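Local coordinates for protein VP5 (Halorubrum pleomorphic virus 2, PDB 6QGI) that serves as an envelope protein of a haloarchaeal pleomorphic virus and probably drives fusion of the viral membrane with that of the host, at residues W18-E22 / R271-A275; Y45-R51 / D218-Y222; N294-D298 / T460-S465; L382-E388 / T415-E421; E388-V392 / V409-E414. Numbering follows the deposited sequence.

How the contacts relate
Polar bonds join contacts 1, 3 and 4, while contacts 2 and 5 rest on packing. Contacts 1 and 2 belong to the helical part of the chain: contact 1 joins a loop to a helix chiefly through an arginine-carbonyl hydrogen bond, whereas contact 2 sets a helix on a strand by apolar and CH-pi packing with no direct hydrogen bond. Contact 3, about 19 Å centre to centre from contact 1, relies on backbone hydrogen bonds extended by an asparagine amide and an aspartate carboxylate. Contacts 4 and 5 lie far out, their centres about 41 and 38 Å from the chain centre, share Glu388 and touch: contact 4 is strand pairing, contact 5 aliphatic packing of valines and a leucine beside it. All five mix buried and more exposed residues.

Contact 1 (W18-E22 / R271-A275)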
# COMPACT_ATOMS: atom_id res chain seq x y z
N TRP A 18 -8.77 -3.33 -2.28
CA TRP A 18 -8.86 -4.79 -2.23
C TRP A 18 -9.57 -5.28 -0.97
O TRP A 18 -10.07 -6.41 -0.94
CB TRP A 18 -7.45 -5.41 -2.29
CG TRP A 18 -6.57 -4.99 -1.16
CD1 TRP A 18 -5.76 -3.89 -1.11
CD2 TRP A 18 -6.39 -5.68 0.08
NE1 TRP A 18 -5.14 -3.82 0.11
CE2 TRP A 18 -5.48 -4.92 0.85
CE3 TRP A 18 -6.92 -6.86 0.63
CZ2 TRP A 18 -5.08 -5.31 2.13
CZ3 TRP A 18 -6.53 -7.24 1.90
CH2 TRP A 18 -5.61 -6.48 2.64
N ALA A 19 -9.58 -4.45 0.08
CA ALA A 19 -10.25 -4.76 1.34
C ALA A 19 -11.70 -4.26 1.31
O ALA A 19 -12.46 -4.56 2.22
CB ALA A 19 -9.49 -4.12 2.49
N LEU A 20 -12.08 -3.53 0.25
CA LEU A 20 -13.43 -2.99 0.12
C LEU A 20 -14.23 -3.60 -1.03
O LEU A 20 -15.43 -3.82 -0.87
CB LEU A 20 -13.37 -1.47 -0.07
CG LEU A 20 -12.96 -0.67 1.16
CD1 LEU A 20 -12.73 0.75 0.80
CD2 LEU A 20 -14.02 -0.76 2.26
N ARG A 21 -13.59 -3.86 -2.18
CA ARG A 21 -14.25 -4.40 -3.37
C ARG A 21 -13.28 -5.22 -4.22
O ARG A 21 -12.09 -5.24 -3.90
CB ARG A 21 -14.82 -3.24 -4.19
CG ARG A 21 -13.73 -2.37 -4.82
CD ARG A 21 -14.20 -1.01 -5.23
NE ARG A 21 -13.05 -0.12 -5.42
CZ ARG A 21 -12.53 0.66 -4.47
NH1 ARG A 21 -13.08 0.68 -3.26
NH2 ARG A 21 -11.48 1.42 -4.73
N GLU A 22 -13.78 -5.84 -5.31
CA GLU A 22 -12.93 -6.57 -6.26
C GLU A 22 -11.94 -5.57 -6.85
O GLU A 22 -12.34 -4.51 -7.35
CB GLU A 22 -13.78 -7.25 -7.34
CG GLU A 22 -13.04 -8.36 -8.07
CD GLU A 22 -13.69 -8.90 -9.34
OE1 GLU A 22 -14.73 -8.35 -9.77
OE2 GLU A 22 -13.15 -9.88 -9.90
N ARG A 271 -18.57 1.92 2.15
CA ARG A 271 -18.03 0.95 1.18
C ARG A 271 -18.64 1.22 -0.21
O ARG A 271 -17.88 1.35 -1.16
CB ARG A 271 -18.33 -0.49 1.66
CG ARG A 271 -17.77 -1.58 0.75
CD ARG A 271 -18.68 -2.79 0.72
NE ARG A 271 -18.07 -3.88 -0.04
CZ ARG A 271 -18.60 -5.10 -0.20
NH1 ARG A 271 -19.77 -5.39 0.36
NH2 ARG A 271 -17.96 -6.02 -0.90
N GLU A 272 -19.99 1.33 -0.31
CA GLU A 272 -20.71 1.60 -1.56
C GLU A 272 -20.27 2.94 -2.17
O GLU A 272 -19.98 2.98 -3.37
CB GLU A 272 -22.23 1.60 -1.33
CG GLU A 272 -23.06 1.66 -2.61
CD GLU A 272 -24.56 1.76 -2.42
OE1 GLU A 272 -25.04 1.67 -1.27
OE2 GLU A 272 -25.27 1.95 -3.44
N ARG A 273 -20.19 4.02 -1.35
CA ARG A 273 -19.75 5.36 -1.78
C ARG A 273 -18.34 5.30 -2.39
O ARG A 273 -18.12 5.88 -3.46
CB ARG A 273 -19.80 6.34 -0.60
CG ARG A 273 -19.78 7.81 -1.02
CD ARG A 273 -19.72 8.75 0.17
NE ARG A 273 -21.02 8.89 0.83
CZ ARG A 273 -21.88 9.88 0.61
NH1 ARG A 273 -21.58 10.85 -0.25
NH2 ARG A 273 -23.04 9.92 1.26
N ALA A 274 -17.39 4.58 -1.74
CA ALA A 274 -16.02 4.41 -2.22
C ALA A 274 -15.96 3.58 -3.52
O ALA A 274 -15.10 3.84 -4.36
CB ALA A 274 -15.16 3.76 -1.16
N ALA A 275 -16.88 2.60 -3.68
CA ALA A 275 -16.99 1.75 -4.87
C ALA A 275 -17.49 2.56 -6.07
O ALA A 275 -17.05 2.33 -7.20
CB ALA A 275 -17.94 0.60 -4.60
O HOH W 1 -16.26 -0.86 -2.20
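This is a loop-to-helix contact in which an arginine side chain donates to a backbone carbonyl: the loop 18-22, following strand 11-13, lies against helix 270-279, 249 residues further on. It illustrates how a mostly irregular segment can be joined to a helix through one carbonyl. Arg271 leaves the helix with chi1 t and brings its guanidinium edge to Leu20, so that Arg271 NE donates to Leu20 O at 2.8 Å; the bond from Arg271 NH2 to the same Leu20 O, at 3.4 Å, is weak. A water adds to the link, donating to Arg271 O at 2.9 Å and weakly to Leu20 O at 3.3 Å.

Beside this polar link the packing is light. Leu20 CD1 meets Ala274 CB at 4.3 Å, and Leu20 CD2 lies 4.1 Å from Arg271 CG. Arg21 points its CA-to-CB bond toward the helix, and its CD reaches 3.9 Å from Ala275 CA, the small alanines allowing this close approach. The Arg21 guanidinium lies with one face over Ala274 O, but its charge is met by Asp289 in a salt bridge.

Arg271 in turn forms a salt bridge with Asp76 of helix 66-86. Leu20 also touches Thr72 of that helix and Ala292 of helix 285-292, so the loop packs among helices 66-86, 270-279 and 285-292.

Contact 2 (Y45-R51 / D218-Y222); sequences YQTAKTR and DSLVY. Unlike the reference sequence in segment 218-222: Asp218 (reference Asn).
Helix 45-51, a piece of helix 37-60, crosses strand 218-221 at 43° between N-to-C directions, the axes 9.1 Å apart at their closest: helix-on-hairpin packing, since the strand pairs antiparallel with strand 212-215. The helix is regular, with Lys49 N, Thr50 N and Arg51 N bonded four residues back; the strand is extended, and Tyr222 follows it. Nearest CA pairs are Tyr45-Ser219 (7.8 Å), Lys49-Leu220 (7.2 Å) and Ala48-Tyr222 (6.9 Å).

Leu220, chi1 and chi2 both p, points at the helix and sets CD2 over the Tyr45 ring (chi1 t), 4.2 Å from its centroid, a CH-pi contact. Leu220 CD2 also lies 3.6 Å from Lys49 CB, and Leu220 CD1 3.9 Å from Ala48 CB. Ala48 CB stands over the Tyr222 ring face (Tyr222 chi1 93°, between wells), 3.9 Å from the centroid, while Arg51 CG approaches the ring edge, 3.7 Å from Tyr222 CE2. The Arg51 guanidinium pairs with Glu123 of helix 91-133. At the polar end a water sits 2.6 Å from Tyr45 OH and donates to Ser219 O at 3.1 Å.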
# COMPACT_ATOMS: atom_id res chain seq x y z
N TYR A 45 15.66 -8.93 -11.07
CA TYR A 45 15.78 -8.09 -9.88
C TYR A 45 14.73 -7.00 -9.91
O TYR A 45 14.09 -6.75 -8.88
CB TYR A 45 17.20 -7.49 -9.77
CG TYR A 45 17.44 -6.64 -8.54
CD1 TYR A 45 17.73 -7.23 -7.31
CD2 TYR A 45 17.36 -5.25 -8.60
CE1 TYR A 45 17.94 -6.45 -6.17
CE2 TYR A 45 17.57 -4.47 -7.47
CZ TYR A 45 17.87 -5.07 -6.26
OH TYR A 45 18.07 -4.30 -5.14
N GLN A 46 14.52 -6.37 -11.08
CA GLN A 46 13.54 -5.31 -11.29
C GLN A 46 12.11 -5.86 -11.17
O GLN A 46 11.27 -5.21 -10.55
CB GLN A 46 13.76 -4.62 -12.64
CG GLN A 46 14.86 -3.55 -12.56
CD GLN A 46 15.64 -3.32 -13.84
OE1 GLN A 46 15.45 -3.98 -14.87
NE2 GLN A 46 16.55 -2.36 -13.78
N THR A 47 11.85 -7.07 -11.72
CA THR A 47 10.55 -7.74 -11.65
C THR A 47 10.20 -8.06 -10.18
O THR A 47 9.04 -7.87 -9.77
CB THR A 47 10.54 -8.99 -12.55
OG1 THR A 47 10.73 -8.60 -13.91
CG2 THR A 47 9.26 -9.78 -12.45
N ALA A 48 11.19 -8.53 -9.39
CA ALA A 48 10.99 -8.86 -7.98
C ALA A 48 10.84 -7.61 -7.11
O ALA A 48 10.11 -7.65 -6.13
CB ALA A 48 12.14 -9.71 -7.48
N LYS A 49 11.54 -6.51 -7.47
CA LYS A 49 11.51 -5.23 -6.75
C LYS A 49 10.16 -4.57 -6.92
O LYS A 49 9.62 -4.02 -5.96
CB LYS A 49 12.63 -4.30 -7.25
CG LYS A 49 12.86 -3.06 -6.38
CD LYS A 49 13.86 -2.13 -7.03
CE LYS A 49 14.37 -1.10 -6.05
NZ LYS A 49 15.85 -0.99 -6.08
N THR A 50 9.61 -4.61 -8.15
CA THR A 50 8.31 -4.04 -8.49
C THR A 50 7.21 -4.88 -7.85
O THR A 50 6.26 -4.31 -7.33
CB THR A 50 8.16 -3.91 -10.01
OG1 THR A 50 9.31 -3.24 -10.52
CG2 THR A 50 6.91 -3.13 -10.41
N ARG A 51 7.36 -6.23 -7.87
CA ARG A 51 6.38 -7.12 -7.25
C ARG A 51 6.32 -6.89 -5.75
O ARG A 51 5.22 -6.80 -5.21
CB ARG A 51 6.68 -8.60 -7.56
CG ARG A 51 5.60 -9.60 -7.07
CD ARG A 51 4.19 -9.30 -7.58
NE ARG A 51 4.10 -9.42 -9.03
CZ ARG A 51 3.03 -9.09 -9.75
NH1 ARG A 51 1.95 -8.61 -9.16
NH2 ARG A 51 3.05 -9.22 -11.07
N ASP A 218 23.37 -5.76 -4.80
CA ASP A 218 22.09 -5.42 -4.16
C ASP A 218 21.18 -6.62 -4.24
O ASP A 218 21.17 -7.33 -5.24
CB ASP A 218 21.44 -4.18 -4.79
CG ASP A 218 22.43 -3.06 -5.04
OD1 ASP A 218 23.00 -2.53 -4.06
OD2 ASP A 218 22.65 -2.73 -6.23
N SER A 219 20.43 -6.86 -3.17
CA SER A 219 19.55 -8.00 -3.05
C SER A 219 18.25 -7.62 -2.36
O SER A 219 18.18 -6.57 -1.72
CB SER A 219 20.27 -9.10 -2.26
OG SER A 219 19.45 -10.24 -2.08
N LEU A 220 17.21 -8.46 -2.50
CA LEU A 220 15.94 -8.20 -1.84
C LEU A 220 15.16 -9.48 -1.58
O LEU A 220 15.24 -10.43 -2.35
CB LEU A 220 15.06 -7.19 -2.63
CG LEU A 220 14.60 -7.56 -4.04
CD1 LEU A 220 13.31 -8.36 -4.01
CD2 LEU A 220 14.37 -6.33 -4.84
N VAL A 221 14.37 -9.47 -0.50
CA VAL A 221 13.48 -10.56 -0.13
C VAL A 221 12.06 -10.13 -0.47
O VAL A 221 11.68 -8.98 -0.23
CB VAL A 221 13.61 -10.99 1.36
CG1 VAL A 221 12.85 -12.29 1.63
CG2 VAL A 221 15.07 -11.16 1.74
N TYR A 222 11.30 -11.04 -1.07
CA TYR A 222 9.91 -10.85 -1.46
C TYR A 222 9.25 -12.22 -1.44
O TYR A 222 9.97 -13.22 -1.32
CB TYR A 222 9.82 -10.13 -2.83
CG TYR A 222 9.71 -11.00 -4.06
CD1 TYR A 222 10.74 -11.86 -4.42
CD2 TYR A 222 8.62 -10.90 -4.92
CE1 TYR A 222 10.66 -12.65 -5.57
CE2 TYR A 222 8.54 -11.66 -6.08
CZ TYR A 222 9.56 -12.54 -6.40
OH TYR A 222 9.46 -13.32 -7.53
O HOH W 2 18.46 -3.61 -2.62

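Contact 3 (N294-D298 / T460-S465)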
# COMPACT_ATOMS: atom_id res chain seq x y z
N ASN A 294 -12.94 3.32 7.70
CA ASN A 294 -13.07 4.01 8.98
C ASN A 294 -11.72 4.14 9.73
O ASN A 294 -11.61 3.87 10.93
CB ASN A 294 -14.12 3.33 9.85
CG ASN A 294 -14.62 4.17 10.98
OD1 ASN A 294 -14.94 5.36 10.81
ND2 ASN A 294 -14.68 3.58 12.17
N VAL A 295 -10.69 4.59 9.00
CA VAL A 295 -9.36 4.80 9.57
C VAL A 295 -9.35 6.25 10.11
O VAL A 295 -9.67 7.15 9.34
CB VAL A 295 -8.25 4.52 8.51
CG1 VAL A 295 -6.87 4.91 9.02
CG2 VAL A 295 -8.27 3.05 8.09
N PRO A 296 -9.05 6.49 11.42
CA PRO A 296 -9.05 7.88 11.93
C PRO A 296 -8.27 8.84 11.02
O PRO A 296 -7.17 8.51 10.58
CB PRO A 296 -8.39 7.75 13.31
CG PRO A 296 -8.68 6.36 13.73
CD PRO A 296 -8.70 5.52 12.48
N VAL A 297 -8.90 9.97 10.65
CA VAL A 297 -8.34 10.94 9.72
C VAL A 297 -8.46 12.37 10.25
O VAL A 297 -9.42 12.69 10.96
CB VAL A 297 -9.05 10.83 8.32
CG1 VAL A 297 -8.66 11.96 7.39
CG2 VAL A 297 -8.77 9.49 7.64
N ASP A 298 -7.51 13.24 9.87
CA ASP A 298 -7.55 14.66 10.13
C ASP A 298 -7.62 15.37 8.78
O ASP A 298 -6.60 15.74 8.19
CB ASP A 298 -6.36 15.15 10.98
CG ASP A 298 -6.47 16.60 11.46
OD1 ASP A 298 -7.22 17.38 10.83
OD2 ASP A 298 -5.81 16.94 12.45
N THR A 460 -3.03 18.11 16.03
CA THR A 460 -3.95 17.43 15.12
C THR A 460 -5.11 16.79 15.91
O THR A 460 -4.97 16.51 17.10
CB THR A 460 -3.22 16.36 14.29
OG1 THR A 460 -2.56 15.43 15.16
CG2 THR A 460 -2.24 16.94 13.29
N SER A 461 -6.25 16.57 15.23
CA SER A 461 -7.45 15.94 15.78
C SER A 461 -7.97 14.92 14.76
O SER A 461 -8.42 15.30 13.67
CB SER A 461 -8.52 16.98 16.13
OG SER A 461 -9.72 16.37 16.58
N PHE A 462 -7.88 13.62 15.11
CA PHE A 462 -8.29 12.52 14.25
C PHE A 462 -9.75 12.13 14.51
O PHE A 462 -10.17 11.98 15.66
CB PHE A 462 -7.34 11.31 14.40
CG PHE A 462 -5.97 11.61 13.85
CD1 PHE A 462 -5.70 11.48 12.49
CD2 PHE A 462 -4.95 12.09 14.67
CE1 PHE A 462 -4.45 11.81 11.97
CE2 PHE A 462 -3.71 12.43 14.15
CZ PHE A 462 -3.46 12.30 12.80
N ASP A 463 -10.52 12.00 13.42
CA ASP A 463 -11.93 11.65 13.44
C ASP A 463 -12.21 10.34 12.72
O ASP A 463 -11.63 10.05 11.67
CB ASP A 463 -12.79 12.77 12.80
CG ASP A 463 -12.95 14.04 13.61
OD1 ASP A 463 -13.04 13.95 14.86
OD2 ASP A 463 -13.01 15.13 13.00
N SER A 464 -13.12 9.56 13.30
CA SER A 464 -13.62 8.30 12.78
C SER A 464 -15.01 8.06 13.36
O SER A 464 -15.34 8.62 14.41
CB SER A 464 -12.67 7.14 13.10
OG SER A 464 -12.76 6.69 14.45
N SER A 465 -15.82 7.26 12.67
CA SER A 465 -17.14 6.88 13.15
C SER A 465 -16.98 5.82 14.22
O SER A 465 -15.94 5.15 14.26
CB SER A 465 -18.01 6.36 12.00
OG SER A 465 -18.24 7.37 11.04
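Most unusual here is the way two side chains continue a pairing that the backbone makes for just one residue pair. Val297 and Asp463 form a single antiparallel bridge, a hydrogen-bonded pair with CA atoms 5.2 Å apart: Val297 N donates to Asp463 O at 2.9 Å and Asp463 N to Val297 O at 2.8 Å. Toward the start of 294-298, the amide of Asn294 takes over the role of a backbone. Ser465 N donates to Asn294 OD1 at 2.8 Å, and Asn294 ND2 donates to Ser465 O at 2.9 Å. At the other end Asp298 OD2 accepts from Ser461 N at 2.8 Å, while Asp298 OD1 serves a salt bridge with Arg301.

The lesson is general: a polar side chain can mimic the peptide where the main chain diverges. Asn294, with positive phi, is the C-prime residue of a Schellman motif ending helix 285-292, so the helix ends there and the chain runs on into the pairing. CA-H...O contacts from Pro296 CA to Asp463 O (3.4 Å) and from Phe462 CA to Val297 O (3.5 Å) flank the bridge. Phe462 adds packing: its CB lies 3.9 Å from Pro296 CB, and Asp298 CB sits over its ring face, 4.3 Å from the centroid. Pro296 and Asp298 make backbone hydrogen bonds with Leu320 and Phe318 of strand 312-320, so loop 460-465 adds a single antiparallel bridge beside strand 297-299 of the large sheet.

Contact 4 (L382-E388 / T415-E421); sequences LNTAANE and TDITSIE
Glu421 N donates to Asn383 O at 3.1 Å, the better of two backbone bonds here; Ala385 N to Ser419 O, at 3.0 Å, is weak. Between them Thr384 and Ile420 form an antiparallel, non-hydrogen-bonded pair with CA atoms 4.6 Å apart and diverging side chains. Away from the paired residues, Thr415 OG1 gives a weak hydrogen bond to Glu388 OE1 at 3.0 Å.

Strands 382-384 and 418-421 run at 130° between N-to-C directions, their axes approaching to 5.0 Å, so the two short strands cross obliquely rather than lie fully antiparallel. A type I turn from Thr384 to Asn387, the latter at positive phi, reverses the first segment. Thr384 N donates to Glu388 O at 2.8 Å, closing the hairpin that continues into strand 389-393.

Packing fills in around this frame. Leu382 (chi1 m, chi2 t) brings CD2 to 3.9 Å from Ile420 CG2, while Ile420, m at both angles, places CD1 3.8 Å from Thr384 CG2. Thr384 CG2 also meets Thr418 CG2 at 3.9 Å. Ala385 CA lies 3.8 Å from Glu421 CG, and Ala386 CB 3.6 Å from Thr415 OG1.

Within the large antiparallel sheet, strand 378-384 lies between 389-393 and 418-427, and the latter also pairs with strand 362-363.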
# COMPACT_ATOMS: atom_id res chain seq x y z
N LEU A 382 18.93 23.81 -11.01
CA LEU A 382 20.25 24.24 -10.58
C LEU A 382 20.48 25.72 -10.80
O LEU A 382 20.11 26.27 -11.84
CB LEU A 382 21.34 23.43 -11.30
CG LEU A 382 21.28 21.93 -11.07
CD1 LEU A 382 22.09 21.21 -12.08
CD2 LEU A 382 21.71 21.56 -9.68
N ASN A 383 21.09 26.37 -9.80
CA ASN A 383 21.43 27.79 -9.80
C ASN A 383 22.95 27.93 -9.88
O ASN A 383 23.68 27.62 -8.94
CB ASN A 383 20.85 28.50 -8.56
CG ASN A 383 19.34 28.58 -8.52
OD1 ASN A 383 18.66 28.50 -9.54
ND2 ASN A 383 18.78 28.73 -7.34
N THR A 384 23.41 28.38 -11.06
CA THR A 384 24.82 28.57 -11.39
C THR A 384 25.39 29.81 -10.66
O THR A 384 24.61 30.66 -10.21
CB THR A 384 24.98 28.69 -12.92
OG1 THR A 384 24.25 29.82 -13.38
CG2 THR A 384 24.50 27.44 -13.67
N ALA A 385 26.74 29.90 -10.56
CA ALA A 385 27.49 31.00 -9.93
C ALA A 385 27.20 32.35 -10.61
O ALA A 385 27.22 33.38 -9.93
CB ALA A 385 28.98 30.71 -9.97
N ALA A 386 26.91 32.34 -11.93
CA ALA A 386 26.58 33.52 -12.73
C ALA A 386 25.05 33.83 -12.69
O ALA A 386 24.53 34.51 -13.58
CB ALA A 386 27.04 33.32 -14.17
N ASN A 387 24.37 33.34 -11.63
CA ASN A 387 22.94 33.49 -11.31
C ASN A 387 22.02 33.00 -12.47
O ASN A 387 20.97 33.59 -12.72
CB ASN A 387 22.61 34.92 -10.86
CG ASN A 387 23.05 35.20 -9.43
OD1 ASN A 387 23.29 34.30 -8.62
ND2 ASN A 387 23.15 36.47 -9.09
N GLU A 388 22.41 31.89 -13.11
CA GLU A 388 21.62 31.27 -14.17
C GLU A 388 20.89 30.06 -13.58
O GLU A 388 21.51 29.20 -12.96
CB GLU A 388 22.48 30.87 -15.38
CG GLU A 388 23.24 32.01 -16.05
CD GLU A 388 24.23 31.61 -17.13
OE1 GLU A 388 24.68 30.44 -17.13
OE2 GLU A 388 24.58 32.48 -17.96
N THR A 415 27.10 30.81 -19.89
CA THR A 415 28.38 30.54 -19.24
C THR A 415 28.37 29.04 -18.90
O THR A 415 27.90 28.63 -17.84
CB THR A 415 28.61 31.47 -18.02
OG1 THR A 415 27.54 31.31 -17.09
CG2 THR A 415 28.74 32.94 -18.41
N ASP A 416 28.82 28.22 -19.87
CA ASP A 416 28.88 26.76 -19.76
C ASP A 416 29.85 26.32 -18.66
O ASP A 416 29.54 25.41 -17.90
CB ASP A 416 29.27 26.13 -21.11
CG ASP A 416 30.60 26.56 -21.71
OD1 ASP A 416 31.19 27.55 -21.22
OD2 ASP A 416 31.05 25.92 -22.68
N ILE A 417 31.01 26.98 -18.56
CA ILE A 417 31.99 26.68 -17.52
C ILE A 417 31.64 27.55 -16.32
O ILE A 417 31.75 28.77 -16.40
CB ILE A 417 33.46 26.88 -18.02
CG1 ILE A 417 33.74 26.05 -19.30
CG2 ILE A 417 34.45 26.50 -16.89
CD1 ILE A 417 34.99 26.44 -20.07
N THR A 418 31.17 26.91 -15.23
CA THR A 418 30.75 27.59 -14.00
C THR A 418 30.72 26.60 -12.81
O THR A 418 31.12 25.45 -12.96
CB THR A 418 29.37 28.30 -14.21
OG1 THR A 418 29.01 29.03 -13.04
CG2 THR A 418 28.25 27.36 -14.65
N SER A 419 30.32 27.09 -11.62
CA SER A 419 30.20 26.30 -10.39
C SER A 419 28.77 26.41 -9.84
O SER A 419 28.26 27.52 -9.69
CB SER A 419 31.22 26.76 -9.35
OG SER A 419 32.55 26.52 -9.77
N ILE A 420 28.13 25.26 -9.56
CA ILE A 420 26.77 25.21 -9.01
C ILE A 420 26.83 25.63 -7.53
O ILE A 420 27.53 24.98 -6.73
CB ILE A 420 26.06 23.83 -9.21
CG1 ILE A 420 26.03 23.38 -10.69
CG2 ILE A 420 24.64 23.83 -8.60
CD1 ILE A 420 25.12 24.21 -11.69
N GLU A 421 26.13 26.72 -7.19
CA GLU A 421 26.09 27.27 -5.83
C GLU A 421 24.88 26.75 -5.07
O GLU A 421 25.00 26.45 -3.88
CB GLU A 421 26.07 28.81 -5.87
CG GLU A 421 27.33 29.44 -6.45
CD GLU A 421 28.64 29.10 -5.76
OE1 GLU A 421 28.68 29.11 -4.51
OE2 GLU A 421 29.63 28.85 -6.48

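Contact 5 (E388-V392 / V409-E414); sequences ETVAV and VSPELE
A row of three side chains on one face of an extended segment meets a compact turn. Segment 388-392 has beta angles throughout, and Glu388, Val390 and Val392 point toward 409-414 while Thr389 and Ala391 point away. Opposite, 410-412 adopt helical angles without regular helix bonding, and Leu413 N bonds to Ser410 O at 3.2 Å. Nearest CA pairs are Glu388-Leu413 and Val390-Glu412, both 7.3 Å, too far for backbone pairing.

Val390 (chi1 t) is the central bump. It enters a hollow walled by Val409, Glu412 and Leu413: Val390 CG1 lies 3.6 Å from Val409 CG1 and 3.4 Å from Glu412 OE1, and Val390 CG2 3.9 Å from Leu413 CD2. Val392 meets Val409 more loosely, CG2 to CG2 at 4.3 Å. Leu413 (m, t) presses CD2 close to the carboxylate of Glu388 (m, t), an unusually short 3.0 Å from Glu388 OE1. Strand 389-393 pairs with strand 378-384 in a beta hairpin, and the Val392 side chain lies about 7 Å from the NAG attached to Asn396.

No hydrogen bond crosses the contact. Glu388 OE2 lies 4.3 Å from Glu414 OE1, a pair of like charges, while Thr415 bonds weakly to Glu388 OE1; cohesion between these segments therefore rests on aliphatic packing.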
# COMPACT_ATOMS: atom_id res chain seq x y z
N GLU A 388 22.41 31.89 -13.11
CA GLU A 388 21.62 31.27 -14.17
C GLU A 388 20.89 30.06 -13.58
O GLU A 388 21.51 29.20 -12.96
CB GLU A 388 22.48 30.87 -15.38
CG GLU A 388 23.24 32.01 -16.05
CD GLU A 388 24.23 31.61 -17.13
OE1 GLU A 388 24.68 30.44 -17.13
OE2 GLU A 388 24.58 32.48 -17.96
N THR A 389 19.55 30.03 -13.74
CA THR A 389 18.70 28.97 -13.21
C THR A 389 18.20 28.09 -14.36
O THR A 389 17.63 28.61 -15.33
CB THR A 389 17.55 29.58 -12.40
OG1 THR A 389 18.10 30.39 -11.35
CG2 THR A 389 16.62 28.52 -11.81
N VAL A 390 18.44 26.77 -14.25
CA VAL A 390 18.03 25.79 -15.26
C VAL A 390 17.46 24.52 -14.57
O VAL A 390 18.10 23.97 -13.68
CB VAL A 390 19.16 25.42 -16.27
CG1 VAL A 390 18.69 24.39 -17.29
CG2 VAL A 390 19.71 26.66 -16.98
N ALA A 391 16.27 24.07 -15.02
CA ALA A 391 15.60 22.87 -14.53
C ALA A 391 15.71 21.75 -15.56
O ALA A 391 15.47 21.97 -16.75
CB ALA A 391 14.13 23.18 -14.23
N VAL A 392 16.12 20.55 -15.11
CA VAL A 392 16.29 19.37 -15.96
C VAL A 392 15.45 18.22 -15.38
O VAL A 392 15.62 17.88 -14.21
CB VAL A 392 17.79 18.96 -16.12
CG1 VAL A 392 17.94 17.73 -17.02
CG2 VAL A 392 18.64 20.11 -16.64
N VAL A 409 23.95 20.97 -20.24
CA VAL A 409 23.13 22.16 -20.02
C VAL A 409 23.71 23.36 -20.83
O VAL A 409 23.22 24.48 -20.68
CB VAL A 409 23.02 22.49 -18.49
CG1 VAL A 409 22.03 23.62 -18.23
CG2 VAL A 409 22.61 21.26 -17.68
N SER A 410 24.70 23.11 -21.71
CA SER A 410 25.33 24.15 -22.51
C SER A 410 24.33 24.89 -23.45
O SER A 410 24.46 26.12 -23.54
CB SER A 410 26.50 23.60 -23.31
OG SER A 410 26.12 22.60 -24.24
N PRO A 411 23.32 24.22 -24.10
CA PRO A 411 22.39 24.98 -24.96
C PRO A 411 21.57 26.01 -24.21
O PRO A 411 21.32 27.09 -24.75
CB PRO A 411 21.49 23.89 -25.56
CG PRO A 411 22.30 22.63 -25.44
CD PRO A 411 22.98 22.78 -24.13
N GLU A 412 21.15 25.69 -22.97
CA GLU A 412 20.34 26.58 -22.13
C GLU A 412 21.19 27.61 -21.36
O GLU A 412 20.64 28.58 -20.82
CB GLU A 412 19.47 25.77 -21.15
CG GLU A 412 18.36 24.98 -21.82
CD GLU A 412 17.63 23.98 -20.95
OE1 GLU A 412 18.28 23.06 -20.41
OE2 GLU A 412 16.39 24.11 -20.82
N LEU A 413 22.52 27.41 -21.31
CA LEU A 413 23.43 28.31 -20.60
C LEU A 413 24.21 29.25 -21.54
O LEU A 413 24.40 28.95 -22.72
CB LEU A 413 24.44 27.52 -19.75
CG LEU A 413 23.92 26.81 -18.49
CD1 LEU A 413 25.01 25.96 -17.87
CD2 LEU A 413 23.38 27.78 -17.46
N GLU A 414 24.67 30.37 -20.97
CA GLU A 414 25.48 31.40 -21.62
C GLU A 414 26.93 31.28 -21.14
O GLU A 414 27.87 31.61 -21.88
CB GLU A 414 24.92 32.80 -21.33
CG GLU A 414 23.77 33.24 -22.22
CD GLU A 414 22.55 32.34 -22.34
OE1 GLU A 414 21.96 31.98 -21.30
OE2 GLU A 414 22.19 31.99 -23.49